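Local atomic coordinates of siderophore periplasmic binding protein (Thermobifida fusca, PDB entry 5DH0), a protein that probably binds the iron-loaded siderophore fuscachelin outside the cell membrane and delivers it to a transporter for uptake. Residues V46-G51 against P85-A90; L56-E61 against R153-G158; G110-S115 against F135-A140. One frame throughout, in Å; residues are numbered along the deposited sequence.

Interaction 1 (V46-G51 against P85-A90)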
loop_
_atom_site.group_PDB
_atom_site.type_symbol
_atom_site.label_atom_id
_atom_site.label_comp_id
_atom_site.label_asym_id
_atom_site.label_seq_id
_atom_site.Cartn_x
_atom_site.Cartn_y
_atom_site.Cartn_z
ATOM N N VAL A 46 -8.414 44.889 7.267
ATOM C CA VAL A 46 -7.954 44.050 8.381
ATOM C C VAL A 46 -8.059 42.583 7.979
ATOM O O VAL A 46 -9.147 42.079 7.701
ATOM C CB VAL A 46 -8.745 44.284 9.678
ATOM C CG1 VAL A 46 -8.508 43.139 10.664
ATOM C CG2 VAL A 46 -8.330 45.595 10.311
ATOM N N ALA A 47 -6.913 41.914 7.924
ATOM C CA ALA A 47 -6.857 40.495 7.590
ATOM C C ALA A 47 -6.870 39.641 8.848
ATOM O O ALA A 47 -5.874 39.564 9.564
ATOM C CB ALA A 47 -5.608 40.189 6.760
ATOM N N LEU A 48 -7.999 39.009 9.133
ATOM C CA LEU A 48 -8.014 37.991 10.170
ATOM C C LEU A 48 -7.488 36.691 9.556
ATOM O O LEU A 48 -6.875 36.716 8.471
ATOM C CB LEU A 48 -9.410 37.824 10.759
ATOM C CG LEU A 48 -9.938 39.150 11.313
ATOM C CD1 LEU A 48 -11.331 39.008 11.876
ATOM C CD2 LEU A 48 -8.993 39.726 12.353
ATOM N N GLU A 49 -7.714 35.569 10.236
ATOM C CA GLU A 49 -7.120 34.306 9.798
ATOM C C GLU A 49 -7.492 33.974 8.347
ATOM O O GLU A 49 -8.639 34.161 7.934
ATOM C CB GLU A 49 -7.525 33.150 10.720
ATOM C CG GLU A 49 -6.631 31.928 10.533
ATOM C CD GLU A 49 -7.137 30.685 11.246
ATOM O OE1 GLU A 49 -8.379 30.493 11.296
ATOM O OE2 GLU A 49 -6.282 29.897 11.733
ATOM N N PHE A 50 -6.482 33.513 7.601
ATOM C CA PHE A 50 -6.530 33.199 6.166
ATOM C C PHE A 50 -6.627 34.442 5.292
ATOM O O PHE A 50 -6.578 34.336 4.064
ATOM C CB PHE A 50 -7.681 32.230 5.834
ATOM C CG PHE A 50 -7.607 30.952 6.604
ATOM C CD1 PHE A 50 -6.569 30.056 6.378
ATOM C CD2 PHE A 50 -8.533 30.669 7.596
ATOM C CE1 PHE A 50 -6.461 28.880 7.117
ATOM C CE2 PHE A 50 -8.443 29.499 8.329
ATOM C CZ PHE A 50 -7.400 28.602 8.092
ATOM N N GLY A 51 -6.744 35.612 5.914
ATOM C CA GLY A 51 -6.755 36.859 5.167
ATOM C C GLY A 51 -5.358 37.322 4.767
ATOM O O GLY A 51 -5.195 38.001 3.755
ATOM N N PRO A 85 -0.148 46.297 13.006
ATOM C CA PRO A 85 -0.826 46.050 14.283
ATOM C C PRO A 85 -1.479 44.662 14.335
ATOM O O PRO A 85 -2.066 44.224 13.338
ATOM C CB PRO A 85 -1.889 47.155 14.337
ATOM C CG PRO A 85 -1.420 48.195 13.360
ATOM C CD PRO A 85 -0.737 47.433 12.278
ATOM N N VAL A 86 -1.357 43.989 15.478
ATOM C CA VAL A 86 -1.946 42.670 15.689
ATOM C C VAL A 86 -3.348 42.810 16.250
ATOM O O VAL A 86 -3.557 43.552 17.209
ATOM C CB VAL A 86 -1.087 41.818 16.642
ATOM C CG1 VAL A 86 -1.830 40.566 17.067
ATOM C CG2 VAL A 86 0.220 41.457 15.977
ATOM N N VAL A 87 -4.308 42.100 15.658
ATOM C CA VAL A 87 -5.715 42.293 15.999
ATOM C C VAL A 87 -6.406 40.978 16.363
ATOM O O VAL A 87 -7.573 40.951 16.806
ATOM C CB VAL A 87 -6.466 42.967 14.831
ATOM C CG1 VAL A 87 -5.889 44.339 14.557
ATOM C CG2 VAL A 87 -6.368 42.111 13.579
ATOM N N GLN A 88 -5.684 39.882 16.168
ATOM C CA GLN A 88 -6.205 38.565 16.495
ATOM C C GLN A 88 -5.010 37.727 16.917
ATOM O O GLN A 88 -3.914 37.902 16.388
ATOM C CB GLN A 88 -6.961 37.959 15.299
ATOM C CG GLN A 88 -7.447 36.520 15.478
ATOM C CD GLN A 88 -8.307 36.017 14.310
ATOM O OE1 GLN A 88 -7.934 36.141 13.138
ATOM N NE2 GLN A 88 -9.452 35.421 14.635
ATOM N N SER A 89 -5.205 36.856 17.898
ATOM C CA SER A 89 -4.112 36.029 18.392
ATOM C C SER A 89 -4.099 34.644 17.751
ATOM O O SER A 89 -5.058 34.245 17.091
ATOM C CB SER A 89 -4.203 35.889 19.911
ATOM O OG SER A 89 -5.284 35.037 20.259
ATOM N N ALA A 90 -2.998 33.925 17.960
ATOM C CA ALA A 90 -2.863 32.521 17.558
ATOM C C ALA A 90 -4.092 31.687 17.905
ATOM O O ALA A 90 -4.587 30.927 17.078
ATOM C CB ALA A 90 -1.620 31.910 18.208
#
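The flat carboxamide of Q88 meets E49 and L48 through its oxygen. E49 N lies in the carbonyl plane of that group, with a C=O...donor angle of 159°, and gives Q88 OE1 a hydrogen bond of 3.0 Å. The bond is well aligned at the acceptor but bent at the hydrogen (133°). Beside it, L48 CB approaches Q88 OE1 to 3.3 Å, the two side chains crossing at about a right angle. The amide nitrogen of Q88 turns to L92 O, and with both ends engaged the amide has little freedom to flip. Q88 reaches the turn because its CG stands anti to its own backbone N (chi1 175°) and the chain runs extended beyond. The other flat group nearby is the F50 ring, which carries E49 CG over one face, 3.7 Å above the plane and offset toward the rim.

An apolar patch continues the contact. V87 CG2 takes V46 CG1 tip to tip at 3.8 Å and, at the same distance of 3.8 Å, L48 CD2. This illustrates how side chains can join strands that are not neighbours in a parallel sheet: strand 64-66 runs between 45-47 and 86-88, and its I66 touches both E49 and Q88. On the other side of strand 45-47 runs strand 106-112, whose I107 packs on V46 and L48, while R112 forms a salt bridge with the carboxylate of E49.

Interaction 2 (L56-E61 against R153-G158)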
loop_
_atom_site.group_PDB
_atom_site.type_symbol
_atom_site.label_atom_id
_atom_site.label_comp_id
_atom_site.label_asym_id
_atom_site.label_seq_id
_atom_site.Cartn_x
_atom_site.Cartn_y
_atom_site.Cartn_z
ATOM N N LEU A 56 -1.333 39.642 0.892
ATOM C CA LEU A 56 0.025 39.540 0.360
ATOM C C LEU A 56 0.020 39.308 -1.162
ATOM O O LEU A 56 0.743 39.977 -1.892
ATOM C CB LEU A 56 0.810 38.434 1.067
ATOM C CG LEU A 56 1.244 38.812 2.495
ATOM C CD1 LEU A 56 1.733 37.601 3.278
ATOM C CD2 LEU A 56 2.311 39.904 2.482
ATOM N N GLU A 57 -0.806 38.384 -1.640
ATOM C CA GLU A 57 -0.802 38.024 -3.054
ATOM C C GLU A 57 -1.344 39.147 -3.922
ATOM O O GLU A 57 -0.956 39.284 -5.073
ATOM C CB GLU A 57 -1.611 36.743 -3.281
ATOM C CG GLU A 57 -0.880 35.495 -2.782
ATOM C CD GLU A 57 -1.694 34.214 -2.938
ATOM O OE1 GLU A 57 -1.079 33.124 -2.863
ATOM O OE2 GLU A 57 -2.939 34.287 -3.122
ATOM N N ALA A 58 -2.236 39.944 -3.341
ATOM C CA ALA A 58 -2.878 41.054 -4.012
ATOM C C ALA A 58 -2.039 42.336 -3.942
ATOM O O ALA A 58 -2.449 43.381 -4.463
ATOM C CB ALA A 58 -4.238 41.292 -3.406
ATOM N N GLY A 59 -0.875 42.250 -3.295
ATOM C CA GLY A 59 -0.021 43.402 -3.062
ATOM C C GLY A 59 -0.659 44.516 -2.237
ATOM O O GLY A 59 -0.385 45.692 -2.455
ATOM N N ILE A 60 -1.515 44.149 -1.292
ATOM C CA ILE A 60 -2.141 45.124 -0.403
ATOM C C ILE A 60 -1.476 45.136 0.973
ATOM O O ILE A 60 -1.216 44.084 1.538
ATOM C CB ILE A 60 -3.642 44.829 -0.235
ATOM C CG1 ILE A 60 -4.387 45.121 -1.533
ATOM C CG2 ILE A 60 -4.233 45.604 0.933
ATOM C CD1 ILE A 60 -5.761 44.512 -1.563
ATOM N N GLU A 61 -1.185 46.318 1.503
ATOM C CA GLU A 61 -0.709 46.430 2.883
ATOM C C GLU A 61 -1.903 46.544 3.831
ATOM O O GLU A 61 -2.608 47.565 3.843
ATOM C CB GLU A 61 0.212 47.635 3.055
ATOM C CG GLU A 61 1.486 47.594 2.225
ATOM C CD GLU A 61 2.447 48.738 2.563
ATOM O OE1 GLU A 61 2.662 49.023 3.766
ATOM O OE2 GLU A 61 2.989 49.355 1.623
ATOM N N ARG A 153 -11.279 37.617 -4.717
ATOM C CA ARG A 153 -12.209 38.308 -5.589
ATOM C C ARG A 153 -12.716 39.554 -4.866
ATOM O O ARG A 153 -12.783 40.637 -5.443
ATOM C CB ARG A 153 -13.363 37.385 -6.002
ATOM C CG ARG A 153 -12.959 36.341 -7.022
ATOM C CD ARG A 153 -14.094 35.393 -7.303
ATOM N NE ARG A 153 -13.719 34.368 -8.270
ATOM C CZ ARG A 153 -14.173 33.121 -8.237
ATOM N NH1 ARG A 153 -15.013 32.755 -7.278
ATOM N NH2 ARG A 153 -13.781 32.238 -9.145
ATOM N N VAL A 154 -13.032 39.399 -3.588
ATOM C CA VAL A 154 -13.623 40.479 -2.808
ATOM C C VAL A 154 -12.693 41.689 -2.640
ATOM O O VAL A 154 -13.165 42.821 -2.631
ATOM C CB VAL A 154 -14.081 39.944 -1.439
ATOM C CG1 VAL A 154 -13.820 40.933 -0.325
ATOM C CG2 VAL A 154 -15.551 39.579 -1.507
ATOM N N VAL A 155 -11.384 41.474 -2.549
ATOM C CA VAL A 155 -10.460 42.602 -2.394
ATOM C C VAL A 155 -9.984 43.103 -3.760
ATOM O O VAL A 155 -9.063 43.927 -3.849
ATOM C CB VAL A 155 -9.215 42.244 -1.511
ATOM C CG1 VAL A 155 -9.643 41.700 -0.148
ATOM C CG2 VAL A 155 -8.296 41.263 -2.227
ATOM N N GLY A 156 -10.595 42.579 -4.821
ATOM C CA GLY A 156 -10.362 43.055 -6.179
ATOM C C GLY A 156 -9.251 42.352 -6.940
ATOM O O GLY A 156 -8.835 42.815 -8.008
ATOM N N ASP A 157 -8.782 41.225 -6.404
ATOM C CA ASP A 157 -7.662 40.492 -6.987
ATOM C C ASP A 157 -8.143 39.214 -7.691
ATOM O O ASP A 157 -7.371 38.273 -7.908
ATOM C CB ASP A 157 -6.635 40.161 -5.894
ATOM C CG ASP A 157 -5.310 39.689 -6.452
ATOM O OD1 ASP A 157 -4.888 40.213 -7.509
ATOM O OD2 ASP A 157 -4.694 38.791 -5.831
ATOM N N GLY A 158 -9.425 39.198 -8.049
ATOM C CA GLY A 158 -10.065 38.033 -8.640
ATOM C C GLY A 158 -9.408 37.445 -9.879
ATOM O O GLY A 158 -9.411 36.224 -10.066
#
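A58 and D157 meet where two helix ends come together, each helix closing in a Schellman motif with a glycine of positive phi, G59 after helix 52-57 and G156 after helix 142-154. The example shows how two such turns can dock through side-chain packing alone, for no hydrogen bond passes between the segments 56-61 and 153-158.

The tight part is the carboxylate of D157 laid against A58. D157 CG stands anti to the backbone N (chi1 -167°), which carries the group across to the methyl, and D157 OD2 comes within 3.5 Å of A58 CB. The CB atoms of A58 and D157 are themselves 3.6 Å apart. This close fit lies near the surface, where G59 and G156 are exposed to solvent.

Towards the sheet the packing is looser: I60 and V155 cross obliquely, with CD1 of I60 at 4.1 Å from CB of V155, and V155 CG2 lies 4.2 Å from A58 CB. This is nevertheless the inner side, since V155 is buried and both it and I60 rest on I45 of strand 45-47, with I108 of strand 106-112 also against V155.

The polar end of D157 faces charged neighbours. D157 occupies the N-cap position of helix 158-178 without capping it through its side chain. Instead R160 forms salt bridges with both D157 OD2 and E57 OE2, while E57 OE1 bonds to T291 OG1. R160 therefore probably offsets the repulsion between two carboxylates whose E57 OE2 and D157 OD2 atoms stand 5.5 Å apart. On the segment 56-61 itself, D157 OD2 lies 3.8 Å from the backbone oxygen E57 O, without a bond.

Interaction 3 (G110-S115 against F135-A140)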
loop_
_atom_site.group_PDB
_atom_site.type_symbol
_atom_site.label_atom_id
_atom_site.label_comp_id
_atom_site.label_asym_id
_atom_site.label_seq_id
_atom_site.Cartn_x
_atom_site.Cartn_y
_atom_site.Cartn_z
ATOM N N GLY A 110 -11.226 33.751 6.665
ATOM C CA GLY A 110 -11.841 32.437 6.575
ATOM C C GLY A 110 -12.412 31.947 7.904
ATOM O O GLY A 110 -11.893 32.261 8.972
ATOM N N VAL A 111 -13.493 31.173 7.830
ATOM C CA VAL A 111 -14.094 30.564 9.014
ATOM C C VAL A 111 -14.305 29.068 8.807
ATOM O O VAL A 111 -14.975 28.668 7.856
ATOM C CB VAL A 111 -15.468 31.197 9.359
ATOM C CG1 VAL A 111 -16.126 30.448 10.500
ATOM C CG2 VAL A 111 -15.321 32.651 9.718
ATOM N N ARG A 112 -13.748 28.240 9.688
ATOM C CA ARG A 112 -14.081 26.813 9.656
ATOM C C ARG A 112 -15.602 26.628 9.772
ATOM O O ARG A 112 -16.236 27.186 10.671
ATOM C CB ARG A 112 -13.348 26.065 10.768
ATOM C CG ARG A 112 -11.853 25.920 10.500
ATOM C CD ARG A 112 -11.084 25.554 11.749
ATOM N NE ARG A 112 -9.646 25.581 11.508
ATOM C CZ ARG A 112 -8.909 26.680 11.601
ATOM N NH1 ARG A 112 -9.473 27.834 11.921
ATOM N NH2 ARG A 112 -7.611 26.629 11.361
ATOM N N VAL A 113 -16.189 25.866 8.854
ATOM C CA VAL A 113 -17.646 25.764 8.772
ATOM C C VAL A 113 -18.284 25.265 10.082
ATOM O O VAL A 113 -19.439 25.576 10.364
ATOM C CB VAL A 113 -18.067 24.850 7.586
ATOM C CG1 VAL A 113 -17.721 23.397 7.856
ATOM C CG2 VAL A 113 -19.554 25.025 7.242
ATOM N N GLU A 114 -17.525 24.538 10.901
ATOM C CA GLU A 114 -18.039 24.067 12.187
ATOM C C GLU A 114 -18.304 25.222 13.155
ATOM O O GLU A 114 -19.122 25.100 14.066
ATOM C CB GLU A 114 -17.067 23.061 12.826
ATOM C CG GLU A 114 -15.736 23.656 13.261
ATOM C CD GLU A 114 -14.558 23.102 12.465
ATOM O OE1 GLU A 114 -14.708 22.921 11.227
ATOM O OE2 GLU A 114 -13.486 22.867 13.076
ATOM N N SER A 115 -17.620 26.347 12.954
ATOM C CA SER A 115 -17.712 27.466 13.887
ATOM C C SER A 115 -18.692 28.539 13.420
ATOM O O SER A 115 -18.671 29.662 13.914
ATOM C CB SER A 115 -16.335 28.097 14.090
ATOM O OG SER A 115 -15.448 27.184 14.705
ATOM N N PHE A 135 -15.851 33.836 4.804
ATOM C CA PHE A 135 -16.238 32.649 4.047
ATOM C C PHE A 135 -15.983 31.371 4.842
ATOM O O PHE A 135 -14.869 31.131 5.333
ATOM C CB PHE A 135 -15.502 32.576 2.717
ATOM C CG PHE A 135 -15.960 33.587 1.729
ATOM C CD1 PHE A 135 -15.236 34.738 1.519
ATOM C CD2 PHE A 135 -17.125 33.397 1.015
ATOM C CE1 PHE A 135 -15.653 35.681 0.612
ATOM C CE2 PHE A 135 -17.550 34.345 0.108
ATOM C CZ PHE A 135 -16.810 35.492 -0.085
ATOM N N ASP A 136 -17.026 30.564 4.972
ATOM C CA ASP A 136 -16.907 29.245 5.566
ATOM C C ASP A 136 -16.179 28.300 4.629
ATOM O O ASP A 136 -16.326 28.371 3.410
ATOM C CB ASP A 136 -18.279 28.660 5.903
ATOM C CG ASP A 136 -19.016 29.458 6.958
ATOM O OD1 ASP A 136 -18.533 29.516 8.107
ATOM O OD2 ASP A 136 -20.088 30.015 6.644
ATOM N N PHE A 137 -15.384 27.416 5.203
ATOM C CA PHE A 137 -14.770 26.365 4.417
ATOM C C PHE A 137 -14.789 25.091 5.226
ATOM O O PHE A 137 -14.768 25.116 6.453
ATOM C CB PHE A 137 -13.338 26.723 4.017
ATOM C CG PHE A 137 -12.392 26.844 5.182
ATOM C CD1 PHE A 137 -11.589 25.774 5.557
ATOM C CD2 PHE A 137 -12.299 28.034 5.900
ATOM C CE1 PHE A 137 -10.718 25.887 6.634
ATOM C CE2 PHE A 137 -11.428 28.148 6.978
ATOM C CZ PHE A 137 -10.637 27.069 7.344
ATOM N N ASP A 138 -14.852 23.973 4.525
ATOM C CA ASP A 138 -14.811 22.691 5.186
ATOM C C ASP A 138 -13.473 22.008 4.890
ATOM O O ASP A 138 -12.863 22.242 3.853
ATOM C CB ASP A 138 -15.983 21.825 4.731
ATOM C CG ASP A 138 -16.015 20.491 5.426
ATOM O OD1 ASP A 138 -16.051 20.476 6.678
ATOM O OD2 ASP A 138 -15.964 19.454 4.726
ATOM N N GLY A 139 -13.018 21.167 5.802
ATOM C CA GLY A 139 -11.843 20.365 5.559
ATOM C C GLY A 139 -10.517 21.085 5.713
ATOM O O GLY A 139 -10.399 22.160 6.324
ATOM N N ALA A 140 -9.503 20.448 5.149
ATOM C CA ALA A 140 -8.161 20.986 5.073
ATOM C C ALA A 140 -7.609 20.702 3.675
ATOM O O ALA A 140 -6.397 20.644 3.477
ATOM C CB ALA A 140 -7.275 20.368 6.152
#
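From G110 and F135 to R112 and F137 the backbones pair as parallel strands, their axes 41° apart. V111 N gives F135 O a bond of 2.9 Å, and V111 O receives F137 N at 3.0 Å. V113 N then bonds to F137 O at 2.9 Å, prolonging the pairing into the turn beyond strand 106-112.

The F137 ring fills the place beside G110, which has no side chain to obstruct it. R112 CA sits over one ring face in a CH-pi contact, 4.3 Å from the centroid, and R112 CG lies alongside, 3.6 Å from F137 CZ. F137 CG sits between its backbone N and carbonyl carbon (chi1 65°), which brings the ring back over strand 106-112 although its CB points away. V111 and D136 run alongside each other on the same face of the sheet, with V111 CG1 at 3.5 Å from D136 OD1; the other carboxylate oxygen bonds to H116 ND1. V113 CG1 touches D138 OD1 at 3.6 Å.

These strands belong to a beta-alpha-beta crossover through helix 116-126, and strand 132-137 is an outermost strand of the sheet within this chain. M147 of helix 142-154 packs on F135 and F137, while F50, after strand 45-47, meets the F137 ring edge-to-face.

In the fold
From the N terminus, strand 45-47 opens interaction 1 and helix 52-57 follows at once with the first half of interaction 2. Interaction 1 closes at 85-90, across 33 intervening residues, while interaction 2 stays open until 153-158; the two loops therefore cross. Interaction 3 opens after interaction 1 has closed and is completed at 135-140, nested inside the long loop of interaction 2. Interaction 1 bridges strands 45-47 and 86-88 across 64-66, interaction 3 pairs 106-112 with 132-137, and the two touch directly, E49 O lying 2.9 Å from G110 N in a probable hydrogen bond. Interaction 2, about 16 Å centre to centre from interaction 1, joins the helix ends flanking that parallel sheet.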